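Local coordinates for regulatory protein PcrH (Pseudomonas aeruginosa, PDB 2XCB) that probably acts as a type III secretion chaperone, binding a segment of the translocator protein PopD through a scaffold of tetratricopeptide-repeat helices, at residues R11-S14 and E15-E19; Q38-F41 and Q42-M46. All coordinates share one frame; numbering follows the deposited sequence.

Contact 1: residues R11-S14 and E15-E19; sequences RGLS and EDTLE
Ser14 reaches its hydroxyl forward to the first turn of the helix it precedes and meets Thr17 there. Its OG accepts a hydrogen bond from Thr17 N at 3.3 Å, with an N-H...O angle of 163°, so the approach is fairly straight although the bond is long. The side-chain torsion explains the reach: at chi1 61°, OG sits between the backbone N and the carbonyl carbon of Ser14, which swings it toward the N-H of Thr17. The carbonyl of the same residue points along the helix and accepts from Leu18 N, 3.0 Å from Ser14 O and almost linear at 177°. Ser14 thus accepts two N-H groups of the first turn, Thr17 N on its hydroxyl and Leu18 N on its carbonyl oxygen. This is the classical serine N-cap, and it opens helix 15-30, the first helix of an all-helical chain. On the flank next to the cap, Leu13 and Thr17 run across each other at about a right angle, the methyl Leu13 CD1 lying 4.0 Å from Thr17 CG2. The methyl of Thr17 stands anti to its backbone N, which leaves OG1 beside that N and on the side of Ser14. The side chain of Leu18 passes close to the carbonyl of Ser14, its CG 3.4 Å from Ser14 O, and its CD2 is 4.3 Å from Leu13 CD1, a loose apolar touch. The two hydroxyls have further partners across the dimer, since Ser14 OG and Thr17 OG1 both hydrogen-bond to OD2 of Asp36 in the second subunit. That shared carboxylate ties the capped helix start to the neighbouring chain, while Leu13 and Leu18 both pack on Leu47 of helix 34-47 in their own chain.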
loop_
_atom_site.group_PDB
_atom_site.type_symbol
_atom_site.label_atom_id
_atom_site.label_comp_id
_atom_site.label_asym_id
_atom_site.label_seq_id
_atom_site.Cartn_x
_atom_site.Cartn_y
_atom_site.Cartn_z
ATOM N N ARG A 11 6.531 6.489 -6.394
ATOM C CA ARG A 11 6.191 7.839 -6.852
ATOM C C ARG A 11 5.398 7.831 -8.172
ATOM O O ARG A 11 5.695 7.052 -9.056
ATOM C CB ARG A 11 7.459 8.663 -7.007
ATOM C CG ARG A 11 8.706 7.910 -7.547
ATOM C CD ARG A 11 10.017 8.758 -7.340
ATOM N NE ARG A 11 10.013 9.419 -6.022
ATOM C CZ ARG A 11 9.627 10.679 -5.784
ATOM N NH1 ARG A 11 9.250 11.492 -6.776
ATOM N NH2 ARG A 11 9.624 11.129 -4.536
ATOM N N GLY A 12 4.357 8.646 -8.286
ATOM C CA GLY A 12 3.659 8.775 -9.566
ATOM C C GLY A 12 2.411 7.907 -9.736
ATOM O O GLY A 12 1.866 7.823 -10.867
ATOM N N LEU A 13 1.953 7.270 -8.642
ATOM C CA LEU A 13 0.703 6.464 -8.670
ATOM C C LEU A 13 -0.574 7.278 -8.965
ATOM O O LEU A 13 -0.696 8.442 -8.563
ATOM C CB LEU A 13 0.506 5.683 -7.369
ATOM C CG LEU A 13 1.488 4.618 -6.861
ATOM C CD1 LEU A 13 1.104 4.202 -5.404
ATOM C CD2 LEU A 13 1.617 3.376 -7.781
ATOM N N SER A 14 -1.559 6.665 -9.629
ATOM C CA SER A 14 -2.781 7.406 -9.928
ATOM C C SER A 14 -3.545 7.648 -8.632
ATOM O O SER A 14 -3.290 6.984 -7.632
ATOM C CB SER A 14 -3.694 6.602 -10.848
ATOM O OG SER A 14 -4.070 5.392 -10.199
ATOM N N GLU A 15 -4.498 8.576 -8.692
ATOM C CA GLU A 15 -5.369 8.894 -7.559
ATOM C C GLU A 15 -6.139 7.662 -7.154
ATOM O O GLU A 15 -6.327 7.383 -5.966
ATOM C CB GLU A 15 -6.357 10.031 -7.882
ATOM C CG GLU A 15 -7.103 10.543 -6.606
ATOM C CD GLU A 15 -8.304 11.455 -6.874
ATOM O OE1 GLU A 15 -8.620 11.708 -8.058
ATOM O OE2 GLU A 15 -8.928 11.921 -5.887
ATOM N N ASP A 16 -6.587 6.890 -8.149
ATOM C CA ASP A 16 -7.425 5.735 -7.829
ATOM C C ASP A 16 -6.675 4.669 -7.049
ATOM O O ASP A 16 -7.260 4.038 -6.160
ATOM C CB ASP A 16 -8.072 5.118 -9.066
ATOM C CG ASP A 16 -8.803 3.846 -8.741
ATOM O OD1 ASP A 16 -9.970 3.926 -8.306
ATOM O OD2 ASP A 16 -8.208 2.744 -8.898
ATOM N N THR A 17 -5.383 4.484 -7.368
ATOM C CA THR A 17 -4.506 3.591 -6.565
ATOM C C THR A 17 -4.210 4.173 -5.182
ATOM O O THR A 17 -4.291 3.442 -4.198
ATOM C CB THR A 17 -3.154 3.224 -7.262
ATOM O OG1 THR A 17 -3.450 2.522 -8.464
ATOM C CG2 THR A 17 -2.289 2.265 -6.374
ATOM N N LEU A 18 -3.872 5.468 -5.106
ATOM C CA LEU A 18 -3.826 6.143 -3.767
ATOM C C LEU A 18 -5.063 5.950 -2.902
ATOM O O LEU A 18 -4.970 5.663 -1.718
ATOM C CB LEU A 18 -3.526 7.630 -3.902
ATOM C CG LEU A 18 -2.157 7.850 -4.505
ATOM C CD1 LEU A 18 -1.969 9.271 -4.918
ATOM C CD2 LEU A 18 -1.087 7.398 -3.547
ATOM N N GLU A 19 -6.241 6.069 -3.500
ATOM C CA GLU A 19 -7.487 5.849 -2.800
ATOM C C GLU A 19 -7.595 4.441 -2.241
ATOM O O GLU A 19 -8.019 4.232 -1.093
ATOM C CB GLU A 19 -8.663 6.155 -3.715
ATOM C CG GLU A 19 -9.968 6.453 -2.975
ATOM C CD GLU A 19 -9.793 7.306 -1.670
ATOM O OE1 GLU A 19 -9.189 8.413 -1.756
ATOM O OE2 GLU A 19 -10.260 6.809 -0.583
#

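Contact 2: residues Q38-F41 and Q42-M46; sequences QKIF and QALCM
Ile40 and Leu44, one helical turn apart, lie side by side and point the same way, with Ile40 CG2 4.1 Å from Leu44 CD1. That same methyl of Leu44 also reaches the ring of Phe41, approaching CD1 of Phe41 obliquely at 4.2 Å, so a single branch of Leu44 touches two residues of the preceding turn, Ile40 and Phe41. The torsions bring these groups together: CG2 of Ile40 stands anti to its backbone N, whereas Leu44 at chi1 -68° holds CG beside its own N, leaning back over the turn before it. Leu44 CG consequently comes within 3.5 Å of Ile40 O, the carbonyl that accepts from Leu44 N. This backbone bond is nearly straight, 168° at the hydrogen. Before it come the bonds from Gln42 N to Gln38 O and from Ala43 N to Lys39 O, and after it Cys45 N donates to Phe41 O at 2.8 Å and 176°. Regular i to i+4 bonding of this kind defines the alpha-helix 34-47, which follows helix 15-30 as the second helix of a tetratricopeptide-type array. In the next shell, Leu24 of helix 15-30 covers Ile40, and Leu18 and Leu21 cover Leu44; Tyr54 of helix 52-64 also packs on Leu44. The Phe41 side chain touches an apolar side chain of the bound peptide. Among the polar groups, Gln38 OE1 accepts from Arg62 NE, and Lys39 NZ hydrogen-bonds to Arg11 O of the second subunit. Ala43 packs on Leu10 of that subunit.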
loop_
_atom_site.group_PDB
_atom_site.type_symbol
_atom_site.label_atom_id
_atom_site.label_comp_id
_atom_site.label_asym_id
_atom_site.label_seq_id
_atom_site.Cartn_x
_atom_site.Cartn_y
_atom_site.Cartn_z
ATOM N N GLN A 38 0.492 2.623 10.355
ATOM C CA GLN A 38 1.442 3.759 10.356
ATOM C C GLN A 38 2.316 3.798 9.091
ATOM O O GLN A 38 2.617 4.857 8.547
ATOM C CB GLN A 38 2.383 3.666 11.550
ATOM C CG GLN A 38 3.218 4.964 11.697
ATOM C CD GLN A 38 4.246 4.882 12.807
ATOM O OE1 GLN A 38 4.942 5.868 13.110
ATOM N NE2 GLN A 38 4.418 3.693 13.348
ATOM N N LYS A 39 2.820 2.641 8.706
ATOM C CA LYS A 39 3.671 2.544 7.543
ATOM C C LYS A 39 2.920 2.887 6.271
ATOM O O LYS A 39 3.457 3.536 5.390
ATOM C CB LYS A 39 4.246 1.100 7.418
ATOM C CG LYS A 39 5.206 0.759 8.555
ATOM C CD LYS A 39 5.534 -0.658 8.654
ATOM C CE LYS A 39 6.770 -0.750 9.592
ATOM N NZ LYS A 39 6.983 -2.176 9.926
ATOM N N ILE A 40 1.710 2.398 6.120
ATOM C CA ILE A 40 0.926 2.806 4.952
ATOM C C ILE A 40 0.677 4.346 4.911
ATOM O O ILE A 40 0.880 5.024 3.881
ATOM C CB ILE A 40 -0.366 1.987 4.946
ATOM C CG1 ILE A 40 0.031 0.510 4.801
ATOM C CG2 ILE A 40 -1.335 2.482 3.845
ATOM C CD1 ILE A 40 0.474 0.169 3.357
ATOM N N PHE A 41 0.339 4.936 6.083
ATOM C CA PHE A 41 0.083 6.378 6.082
ATOM C C PHE A 41 1.357 7.191 5.864
ATOM O O PHE A 41 1.295 8.225 5.189
ATOM C CB PHE A 41 -0.662 6.828 7.366
ATOM C CG PHE A 41 -2.051 6.339 7.425
ATOM C CD1 PHE A 41 -2.947 6.661 6.443
ATOM C CD2 PHE A 41 -2.478 5.572 8.502
ATOM C CE1 PHE A 41 -4.278 6.181 6.522
ATOM C CE2 PHE A 41 -3.747 5.131 8.580
ATOM C CZ PHE A 41 -4.630 5.397 7.599
ATOM N N GLN A 42 2.473 6.726 6.432
ATOM C CA GLN A 42 3.719 7.359 6.234
ATOM C C GLN A 42 4.012 7.323 4.737
ATOM O O GLN A 42 4.457 8.329 4.177
ATOM C CB GLN A 42 4.792 6.660 7.083
ATOM C CG GLN A 42 6.242 6.954 6.752
ATOM C CD GLN A 42 6.757 8.302 7.253
ATOM O OE1 GLN A 42 6.275 8.845 8.239
ATOM N NE2 GLN A 42 7.758 8.831 6.571
ATOM N N ALA A 43 3.675 6.202 4.063
ATOM C CA ALA A 43 3.953 6.142 2.604
ATOM C C ALA A 43 3.126 7.205 1.908
ATOM O O ALA A 43 3.649 7.928 1.076
ATOM C CB ALA A 43 3.631 4.712 2.011
ATOM N N LEU A 44 1.803 7.221 2.186
ATOM C CA LEU A 44 0.922 8.157 1.561
ATOM C C LEU A 44 1.268 9.653 1.794
ATOM O O LEU A 44 1.233 10.413 0.824
ATOM C CB LEU A 44 -0.508 7.887 1.949
ATOM C CG LEU A 44 -1.102 6.591 1.402
ATOM C CD1 LEU A 44 -2.190 6.242 2.324
ATOM C CD2 LEU A 44 -1.626 6.752 -0.079
ATOM N N CYS A 45 1.601 10.049 3.034
ATOM C CA CYS A 45 2.187 11.375 3.349
ATOM C C CYS A 45 3.459 11.726 2.508
ATOM O O CYS A 45 3.747 12.920 2.211
ATOM C CB CYS A 45 2.555 11.453 4.848
ATOM S SG CYS A 45 1.089 11.438 5.937
ATOM N N MET A 46 4.234 10.719 2.140
ATOM C CA MET A 46 5.345 10.955 1.152
ATOM C C MET A 46 4.865 11.155 -0.286
ATOM O O MET A 46 5.392 11.958 -1.027
ATOM C CB MET A 46 6.373 9.794 1.211
ATOM C CG MET A 46 6.995 9.760 2.592
ATOM S SD MET A 46 8.259 8.550 2.869
ATOM C CE MET A 46 7.397 7.049 3.213
#

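In the fold
Contact 1 forms the capped start of helix 15-30, its centre about 22 Å from the centre of the chain, and contact 2 lies within helix 34-47, its centre about 14 Å from the same point. Their centres are about 13 Å apart, and the two helices meet where Leu18 CD2 lies 3.6 Å from Leu44 CD2. Both contacts are partly buried, but contact 2 has four buried residues among those that touch and no exposed ones, whereas contact 1 has two of each. Polar capping dominates contact 1, and apolar side chains on a regular helical backbone dominate contact 2. Both reach the second subunit, the first through hydroxyls, a carboxylate and some packing, the second through a lysine and apolar packing.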